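PDB 3F4W: putative hexulose 6 phosphate synthase from Salmonella typhimurium, which is of unproven function but belongs to a TIM-barrel enzyme family and folds as a closed barrel of eight parallel strands. Local coordinates for residues 161-166 / 181-186; 144-149 / 174-179; 62-67 / 89-94. One frame throughout, in Å; residues are numbered along the deposited sequence.

Contact 1. Residues 161-166 / 181-186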
loop_
_atom_site.group_PDB
_atom_site.type_symbol
_atom_site.label_atom_id
_atom_site.label_comp_id
_atom_site.label_asym_id
_atom_site.label_seq_id
_atom_site.Cartn_x
_atom_site.Cartn_y
_atom_site.Cartn_z
ATOM N N ARG A 161 18.311 4.191 -12.077
ATOM C CA ARG A 161 19.047 3.593 -10.974
ATOM C C ARG A 161 18.256 2.348 -10.584
ATOM O O ARG A 161 17.030 2.341 -10.691
ATOM C CB ARG A 161 19.095 4.584 -9.813
ATOM C CG ARG A 161 20.077 4.261 -8.705
ATOM C CD ARG A 161 20.012 5.321 -7.603
ATOM N NE ARG A 161 20.916 5.015 -6.497
ATOM C CZ ARG A 161 20.856 5.583 -5.296
ATOM N NH1 ARG A 161 19.929 6.495 -5.023
ATOM N NH2 ARG A 161 21.727 5.232 -4.363
ATOM N N ILE A 162 18.939 1.292 -10.152
ATOM C CA ILE A 162 18.262 0.018 -9.903
ATOM C C ILE A 162 18.514 -0.533 -8.505
ATOM O O ILE A 162 19.653 -0.593 -8.048
ATOM C CB ILE A 162 18.685 -1.060 -10.923
ATOM C CG1 ILE A 162 18.436 -0.581 -12.356
ATOM C CG2 ILE A 162 17.951 -2.371 -10.653
ATOM C CD1 ILE A 162 16.979 -0.312 -12.678
ATOM N N ALA A 163 17.437 -0.946 -7.840
ATOM C CA ALA A 163 17.529 -1.627 -6.555
ATOM C C ALA A 163 16.991 -3.047 -6.688
ATOM O O ALA A 163 16.239 -3.349 -7.614
ATOM C CB ALA A 163 16.759 -0.858 -5.482
ATOM N N VAL A 164 17.389 -3.924 -5.773
ATOM C CA VAL A 164 16.884 -5.292 -5.785
ATOM C C VAL A 164 16.620 -5.823 -4.374
ATOM O O VAL A 164 17.435 -5.654 -3.464
ATOM C CB VAL A 164 17.815 -6.250 -6.575
ATOM C CG1 VAL A 164 19.209 -6.271 -5.972
ATOM C CG2 VAL A 164 17.218 -7.648 -6.626
ATOM N N ALA A 165 15.461 -6.457 -4.208
ATOM C CA ALA A 165 15.049 -7.009 -2.929
ATOM C C ALA A 165 14.363 -8.351 -3.140
ATOM O O ALA A 165 13.668 -8.554 -4.138
ATOM C CB ALA A 165 14.102 -6.047 -2.221
ATOM N N GLY A 166 14.555 -9.263 -2.196
ATOM C CA GLY A 166 13.859 -10.535 -2.234
ATOM C C GLY A 166 14.567 -11.627 -1.462
ATOM O O GLY A 166 15.028 -12.606 -2.044
ATOM N N PRO A 181 23.734 -3.963 -9.347
ATOM C CA PRO A 181 22.632 -3.061 -8.999
ATOM C C PRO A 181 23.205 -1.851 -8.271
ATOM O O PRO A 181 24.343 -1.908 -7.810
ATOM C CB PRO A 181 21.784 -3.886 -8.021
ATOM C CG PRO A 181 22.434 -5.252 -7.940
ATOM C CD PRO A 181 23.827 -5.104 -8.425
ATOM N N ASP A 182 22.432 -0.778 -8.162
ATOM C CA ASP A 182 22.872 0.395 -7.416
ATOM C C ASP A 182 22.559 0.248 -5.930
ATOM O O ASP A 182 23.289 0.755 -5.075
ATOM C CB ASP A 182 22.233 1.657 -7.989
ATOM C CG ASP A 182 22.608 1.884 -9.434
ATOM O OD1 ASP A 182 23.745 2.331 -9.688
ATOM O OD2 ASP A 182 21.768 1.614 -10.321
ATOM N N VAL A 183 21.478 -0.458 -5.624
ATOM C CA VAL A 183 21.095 -0.687 -4.236
ATOM C C VAL A 183 20.708 -2.140 -4.019
ATOM O O VAL A 183 19.933 -2.711 -4.787
ATOM C CB VAL A 183 19.919 0.225 -3.807
ATOM C CG1 VAL A 183 19.486 -0.090 -2.370
ATOM C CG2 VAL A 183 20.304 1.693 -3.944
ATOM N N VAL A 184 21.271 -2.738 -2.979
ATOM C CA VAL A 184 20.880 -4.072 -2.558
ATOM C C VAL A 184 20.075 -3.947 -1.268
ATOM O O VAL A 184 20.535 -3.351 -0.291
ATOM C CB VAL A 184 22.105 -4.975 -2.343
ATOM C CG1 VAL A 184 21.684 -6.305 -1.750
ATOM C CG2 VAL A 184 22.841 -5.179 -3.661
ATOM N N ILE A 185 18.859 -4.490 -1.280
ATOM C CA ILE A 185 17.952 -4.400 -0.141
ATOM C C ILE A 185 17.928 -5.718 0.630
ATOM O O ILE A 185 17.748 -6.786 0.046
ATOM C CB ILE A 185 16.513 -4.043 -0.600
ATOM C CG1 ILE A 185 16.499 -2.699 -1.335
ATOM C CG2 ILE A 185 15.565 -4.013 0.585
ATOM C CD1 ILE A 185 15.303 -2.501 -2.256
ATOM N N VAL A 186 18.120 -5.637 1.941
ATOM C CA VAL A 186 18.118 -6.817 2.795
ATOM C C VAL A 186 17.253 -6.546 4.014
ATOM O O VAL A 186 17.262 -5.443 4.560
ATOM C CB VAL A 186 19.548 -7.200 3.241
ATOM C CG1 VAL A 186 19.508 -8.300 4.292
ATOM C CG2 VAL A 186 20.375 -7.641 2.044
HETATM O O HOH W 1 24.166 3.503 -5.264
HETATM O O HOH W 2 16.365 -8.870 0.045
#
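Strands 161-165 and 183-186 run side by side and parallel, joined by backbone hydrogen bonds. Ile162 O is gripped twice, by Asp182 N at 2.8 Å and by Val183 N at 3.0 Å, both donors lying in the carbonyl plane. Further along, Val164 N bonds to Val183 O. Val164 O then takes Ile185 N at 2.9 Å, nearly along the C=O axis. One side-chain bond extends this network: Ile162 N gives its hydrogen to the anti lone pair of Asp182 OD2 at 2.9 Å. The carboxylate so stands in for a backbone acceptor just before the second strand begins.

Asp182 also lies against the aliphatic part of Arg161. The Arg161 chain is extended, with CG anti to the backbone N (chi1 -167°), and CG meets Asp182 CB at 3.5 Å. The guanidinium is turned 64° from the carboxylate and makes no salt bridge with it. Val183 CG2 covers one of its faces, and a water in its plane links Arg161 NH2 to Asp182 O.

On one face of the sheet, Ala163 CB touches Val183 CB. Ala165 CB packs on Ile185 CB at 3.5 Å, and Ile185 CD1 reaches back toward Ala163. On the other face, Val164 CG1 meets the Pro181 ring at CG, 3.9 Å away.

Strand 130-134 bonds to the far edge of 161-165, while Val183 and Ile185 touch strand 2-7. Ala165 lies close to a bound malonate ion. The pair forms strands seven and eight of a TIM barrel, joined by a beta-alpha-beta crossover through helix 173-177.

Contact 2. Residues 144-149 / 174-179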
loop_
_atom_site.group_PDB
_atom_site.type_symbol
_atom_site.label_atom_id
_atom_site.label_comp_id
_atom_site.label_asym_id
_atom_site.label_seq_id
_atom_site.Cartn_x
_atom_site.Cartn_y
_atom_site.Cartn_z
ATOM N N ARG A 144 10.364 -18.327 -4.414
ATOM C CA ARG A 144 10.738 -17.484 -5.548
ATOM C C ARG A 144 11.847 -16.490 -5.202
ATOM O O ARG A 144 11.992 -16.080 -4.055
ATOM C CB ARG A 144 9.508 -16.758 -6.094
ATOM C CG ARG A 144 8.386 -17.710 -6.440
ATOM C CD ARG A 144 7.133 -16.998 -6.903
ATOM N NE ARG A 144 5.994 -17.907 -6.846
ATOM C CZ ARG A 144 4.735 -17.552 -7.073
ATOM N NH1 ARG A 144 4.440 -16.294 -7.381
ATOM N NH2 ARG A 144 3.770 -18.459 -6.991
ATOM N N LYS A 145 12.632 -16.111 -6.204
ATOM C CA LYS A 145 13.730 -15.176 -5.990
ATOM C C LYS A 145 13.760 -14.104 -7.077
ATOM O O LYS A 145 13.240 -14.312 -8.170
ATOM C CB LYS A 145 15.065 -15.918 -5.891
ATOM C CG LYS A 145 15.367 -16.834 -7.057
ATOM C CD LYS A 145 16.599 -17.690 -6.771
ATOM C CE LYS A 145 17.072 -18.433 -8.018
ATOM N NZ LYS A 145 18.335 -19.191 -7.773
ATOM N N PRO A 146 14.366 -12.945 -6.771
ATOM C CA PRO A 146 14.320 -11.769 -7.650
ATOM C C PRO A 146 15.316 -11.792 -8.806
ATOM O O PRO A 146 15.186 -10.978 -9.717
ATOM C CB PRO A 146 14.688 -10.610 -6.712
ATOM C CG PRO A 146 14.877 -11.206 -5.349
ATOM C CD PRO A 146 15.080 -12.664 -5.517
ATOM N N ILE A 147 16.288 -12.697 -8.780
ATOM C CA ILE A 147 17.400 -12.610 -9.724
ATOM C C ILE A 147 16.989 -12.625 -11.205
ATOM O O ILE A 147 17.547 -11.874 -12.009
ATOM C CB ILE A 147 18.502 -13.659 -9.431
ATOM C CG1 ILE A 147 19.843 -13.183 -9.995
ATOM C CG2 ILE A 147 18.103 -15.032 -9.960
ATOM C CD1 ILE A 147 21.042 -13.775 -9.294
ATOM N N ASP A 148 16.011 -13.450 -11.568
ATOM C CA ASP A 148 15.576 -13.498 -12.961
ATOM C C ASP A 148 15.017 -12.143 -13.380
ATOM O O ASP A 148 15.311 -11.654 -14.471
ATOM C CB ASP A 148 14.547 -14.607 -13.202
ATOM C CG ASP A 148 14.463 -15.022 -14.670
ATOM O OD1 ASP A 148 15.127 -14.389 -15.517
ATOM O OD2 ASP A 148 13.737 -15.989 -14.978
ATOM N N ASP A 149 14.222 -11.532 -12.506
ATOM C CA ASP A 149 13.678 -10.205 -12.787
ATOM C C ASP A 149 14.776 -9.142 -12.850
ATOM O O ASP A 149 14.699 -8.213 -13.650
ATOM C CB ASP A 149 12.598 -9.821 -11.766
ATOM C CG ASP A 149 11.263 -10.504 -12.040
ATOM O OD1 ASP A 149 11.112 -11.124 -13.116
ATOM O OD2 ASP A 149 10.360 -10.413 -11.184
ATOM N N LYS A 174 26.432 -12.142 -3.175
ATOM C CA LYS A 174 27.423 -12.043 -4.243
ATOM C C LYS A 174 26.816 -12.237 -5.637
ATOM O O LYS A 174 27.190 -11.546 -6.586
ATOM C CB LYS A 174 28.580 -13.017 -4.023
ATOM C CG LYS A 174 29.750 -12.781 -4.966
ATOM C CD LYS A 174 30.751 -13.919 -4.895
ATOM C CE LYS A 174 31.840 -13.762 -5.939
ATOM N NZ LYS A 174 32.719 -14.966 -5.991
ATOM N N ASP A 175 25.887 -13.178 -5.762
ATOM C CA ASP A 175 25.193 -13.403 -7.031
ATOM C C ASP A 175 24.630 -12.096 -7.570
ATOM O O ASP A 175 24.705 -11.816 -8.765
ATOM C CB ASP A 175 24.052 -14.406 -6.856
ATOM C CG ASP A 175 24.537 -15.780 -6.432
ATOM O OD1 ASP A 175 23.703 -16.603 -5.995
ATOM O OD2 ASP A 175 25.754 -16.039 -6.537
ATOM N N TYR A 176 24.062 -11.297 -6.675
ATOM C CA TYR A 176 23.404 -10.053 -7.053
ATOM C C TYR A 176 24.394 -8.925 -7.280
ATOM O O TYR A 176 24.252 -8.151 -8.225
ATOM C CB TYR A 176 22.371 -9.658 -5.993
ATOM C CG TYR A 176 21.211 -10.623 -5.951
ATOM C CD1 TYR A 176 20.110 -10.452 -6.785
ATOM C CD2 TYR A 176 21.231 -11.724 -5.106
ATOM C CE1 TYR A 176 19.054 -11.342 -6.764
ATOM C CE2 TYR A 176 20.181 -12.621 -5.079
ATOM C CZ TYR A 176 19.094 -12.425 -5.910
ATOM O OH TYR A 176 18.049 -13.318 -5.888
ATOM N N ALA A 177 25.394 -8.836 -6.410
ATOM C CA ALA A 177 26.388 -7.778 -6.496
ATOM C C ALA A 177 27.106 -7.825 -7.839
ATOM O O ALA A 177 27.362 -6.787 -8.454
ATOM C CB ALA A 177 27.387 -7.895 -5.353
ATOM N N LEU A 178 27.421 -9.035 -8.289
ATOM C CA LEU A 178 28.120 -9.236 -9.559
ATOM C C LEU A 178 27.385 -8.623 -10.742
ATOM O O LEU A 178 28.003 -8.270 -11.744
ATOM C CB LEU A 178 28.348 -10.726 -9.823
ATOM C CG LEU A 178 29.514 -11.381 -9.079
ATOM C CD1 LEU A 178 29.380 -12.897 -9.075
ATOM C CD2 LEU A 178 30.842 -10.953 -9.689
ATOM N N LEU A 179 26.065 -8.504 -10.627
ATOM C CA LEU A 179 25.260 -7.959 -11.714
ATOM C C LEU A 179 25.283 -6.435 -11.711
ATOM O O LEU A 179 24.959 -5.794 -12.711
ATOM C CB LEU A 179 23.823 -8.479 -11.633
ATOM C CG LEU A 179 23.676 -9.982 -11.875
ATOM C CD1 LEU A 179 22.259 -10.461 -11.597
ATOM C CD2 LEU A 179 24.090 -10.327 -13.296
#
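With Tyr176 CG anti to the carbonyl carbon (chi1 -67°), the hydroxyl points toward the start of helix 147-156; chi2 of -87° sets the ring about perpendicular to the CA-CB-CG plane and so decides which way its faces look. Ile147 answers with CG1 anti to its backbone N (chi1 -156°), and its outstretched CD1 reaches over the ring.

The two side chains cross obliquely. Ile147 CD1 sits 4.1 Å from the centroid of the Tyr176 ring, a CH-pi contact over one face. Closer to the backbone, Ile147 CB touches the ring carbon Tyr176 CE1 at 3.6 Å. The isoleucine thus lies along the ring from its CE1 corner to its face.

At the tip of the tyrosine, the hydroxyl reaches the proline just before Ile147. Tyr176 OH is 3.1 Å from Pro146 CD, and the two side chains cross at about a right angle. The same oxygen lies 3.4 Å from Ile147 N. Lys145 CB also comes near this oxygen.

Two more residues of 174-179 complete the grip on Ile147. Asp175 CB meets its CD1 at 3.9 Å, and Leu179 CD1 meets its CG1 at 4.0 Å. The Asp175 carboxylate and the Lys145 ammonium group have opposite charges but stand 6.2 Å apart between OD1 and NZ.

Tyr176 also packs on Leu150 and on Val164 of strand 161-165, so its ring is buried between helix and sheet. Arg144 points elsewhere, to a salt bridge with Asp88 of the second subunit. This is apolar packing of neighbouring helices in the outer layer of a TIM barrel.

Contact 3. Residues 62-67 / 89-94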
loop_
_atom_site.group_PDB
_atom_site.type_symbol
_atom_site.label_atom_id
_atom_site.label_comp_id
_atom_site.label_asym_id
_atom_site.label_seq_id
_atom_site.Cartn_x
_atom_site.Cartn_y
_atom_site.Cartn_z
ATOM N N ILE A 62 2.907 3.095 -2.374
ATOM C CA ILE A 62 1.787 3.921 -2.799
ATOM C C ILE A 62 1.074 3.379 -4.040
ATOM O O ILE A 62 1.710 2.979 -5.018
ATOM C CB ILE A 62 2.251 5.366 -3.054
ATOM C CG1 ILE A 62 2.756 5.988 -1.750
ATOM C CG2 ILE A 62 1.119 6.201 -3.623
ATOM C CD1 ILE A 62 3.395 7.350 -1.928
ATOM N N MET A 63 -0.254 3.366 -3.984
ATOM C CA MET A 63 -1.071 2.851 -5.075
ATOM C C MET A 63 -2.023 3.932 -5.573
ATOM O O MET A 63 -2.545 3.855 -6.683
ATOM C CB MET A 63 -1.876 1.639 -4.601
ATOM C CG MET A 63 -2.647 0.922 -5.703
ATOM S SD MET A 63 -1.538 0.060 -6.834
ATOM C CE MET A 63 -2.665 -0.525 -8.105
ATOM N N ASP A 64 -2.245 4.942 -4.740
ATOM C CA ASP A 64 -3.189 6.004 -5.057
ATOM C C ASP A 64 -2.891 7.214 -4.186
ATOM O O ASP A 64 -2.133 7.116 -3.219
ATOM C CB ASP A 64 -4.633 5.526 -4.840
ATOM C CG ASP A 64 -5.666 6.498 -5.401
ATOM O OD1 ASP A 64 -6.836 6.459 -4.958
ATOM O OD2 ASP A 64 -5.308 7.303 -6.284
ATOM N N GLY A 65 -3.487 8.351 -4.528
ATOM C CA GLY A 65 -3.286 9.576 -3.777
ATOM C C GLY A 65 -1.813 9.911 -3.713
ATOM O O GLY A 65 -1.294 10.288 -2.664
ATOM N N GLY A 66 -1.149 9.771 -4.856
ATOM C CA GLY A 66 0.293 9.873 -4.950
ATOM C C GLY A 66 0.941 11.084 -4.311
ATOM O O GLY A 66 1.815 10.943 -3.458
ATOM N N HIS A 67 0.539 12.279 -4.723
ATOM C CA HIS A 67 1.195 13.474 -4.213
ATOM C C HIS A 67 0.953 13.666 -2.723
ATOM O O HIS A 67 1.876 13.965 -1.970
ATOM C CB HIS A 67 0.760 14.722 -4.980
ATOM C CG HIS A 67 1.612 15.920 -4.700
ATOM N ND1 HIS A 67 2.505 16.428 -5.617
ATOM C CD2 HIS A 67 1.718 16.700 -3.597
ATOM C CE1 HIS A 67 3.120 17.474 -5.095
ATOM N NE2 HIS A 67 2.659 17.662 -3.872
ATOM N N VAL A 89 0.143 5.444 -14.191
ATOM C CA VAL A 89 1.225 6.396 -14.427
ATOM C C VAL A 89 0.941 7.766 -13.810
ATOM O O VAL A 89 1.867 8.467 -13.403
ATOM C CB VAL A 89 1.548 6.554 -15.928
ATOM C CG1 VAL A 89 2.165 5.290 -16.453
ATOM C CG2 VAL A 89 0.293 6.893 -16.716
ATOM N N LEU A 90 -0.334 8.140 -13.752
ATOM C CA LEU A 90 -0.765 9.372 -13.089
ATOM C C LEU A 90 -0.254 9.431 -11.655
ATOM O O LEU A 90 0.250 10.458 -11.198
ATOM C CB LEU A 90 -2.297 9.444 -13.063
ATOM C CG LEU A 90 -3.067 10.170 -14.171
ATOM C CD1 LEU A 90 -2.227 10.355 -15.408
ATOM C CD2 LEU A 90 -4.375 9.439 -14.484
ATOM N N THR A 91 -0.410 8.321 -10.942
ATOM C CA THR A 91 0.012 8.231 -9.550
ATOM C C THR A 91 1.533 8.269 -9.429
ATOM O O THR A 91 2.081 8.948 -8.563
ATOM C CB THR A 91 -0.546 6.954 -8.888
ATOM O OG1 THR A 91 -1.974 7.033 -8.842
ATOM C CG2 THR A 91 -0.012 6.792 -7.479
ATOM N N ILE A 92 2.219 7.543 -10.302
ATOM C CA ILE A 92 3.674 7.554 -10.282
ATOM C C ILE A 92 4.183 8.969 -10.513
ATOM O O ILE A 92 5.090 9.434 -9.825
ATOM C CB ILE A 92 4.257 6.579 -11.310
ATOM C CG1 ILE A 92 4.065 5.144 -10.809
ATOM C CG2 ILE A 92 5.731 6.880 -11.559
ATOM C CD1 ILE A 92 4.457 4.085 -11.793
ATOM N N GLN A 93 3.569 9.665 -11.459
ATOM C CA GLN A 93 3.972 11.029 -11.780
ATOM C C GLN A 93 3.681 12.025 -10.649
ATOM O O GLN A 93 4.433 12.979 -10.455
ATOM C CB GLN A 93 3.317 11.479 -13.091
ATOM C CG GLN A 93 3.795 10.687 -14.299
ATOM C CD GLN A 93 3.310 11.260 -15.615
ATOM O OE1 GLN A 93 4.094 11.451 -16.550
ATOM N NE2 GLN A 93 2.015 11.537 -15.697
ATOM N N SER A 94 2.592 11.805 -9.914
ATOM C CA SER A 94 2.246 12.658 -8.776
ATOM C C SER A 94 3.265 12.494 -7.662
ATOM O O SER A 94 3.688 13.474 -7.049
ATOM C CB SER A 94 0.857 12.316 -8.230
ATOM O OG SER A 94 -0.160 12.800 -9.087
HETATM O O HOH W 3 -3.732 4.885 -9.465
HETATM O O HOH W 4 -1.738 12.791 -6.348
#
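Ile62 ends strand 55-62 and lays CG2 against Thr91 CG2 at 4.1 Å, methyl to methyl. Met63 follows with its side chain turned away. Its carbonyl O shares a water with Thr91 OG1, and the water donates to both, at 2.8 Å to Thr91 OG1. Asp64 also starts away from helix 89-102. Its OD2 takes a weak bond from Gly65 N, and both carboxylate oxygens bind backbone N-H groups of the second subunit, at Thr137 and Asp138. Gly65, with positive phi (57°), is the N-cap of helix 66-75. Gly66 has only hydrogen where a CB would run into Thr91 O, so the backbones come close, with Gly66 CA and Thr91 CA 4.9 Å apart. Its N-H bonds to Asp138 of the second subunit, which also holds Thr91 OG1. His67 N lies 3.5 Å from Ser94 CB and gives its hydrogen to a water. The His67 ring turns outward, although His67 ND1 stays 3.5 Å from Ser94 O.

The turn after strand 55-62 is thus seated on the first turns of helix 89-102. Ile62 also bonds through its backbone to strand 80-84, Ile92 packs on helix 116-126, and the second subunit meets the Asp64 turn.

Contact 1 is the buried core of the three: two barrel strands joined mainly by backbone hydrogen bonds, with apolar side chains on both faces. Contact 2 lies in the layer outside it and holds by apolar and aromatic packing. The two touch directly, as Pro146 packs on Val164 and Gly166, and Pro181 on Tyr176; helix 173-177, which carries Tyr176, follows strand 161-165 and precedes strand 183-186 in the chain. Contact 3 stands apart, its centre about 22 Å from that of contact 1 and 28 Å from that of contact 2. It joins a strand-to-helix turn to another helix at the subunit interface, through close glycine backbone, waters and bonds to the second subunit.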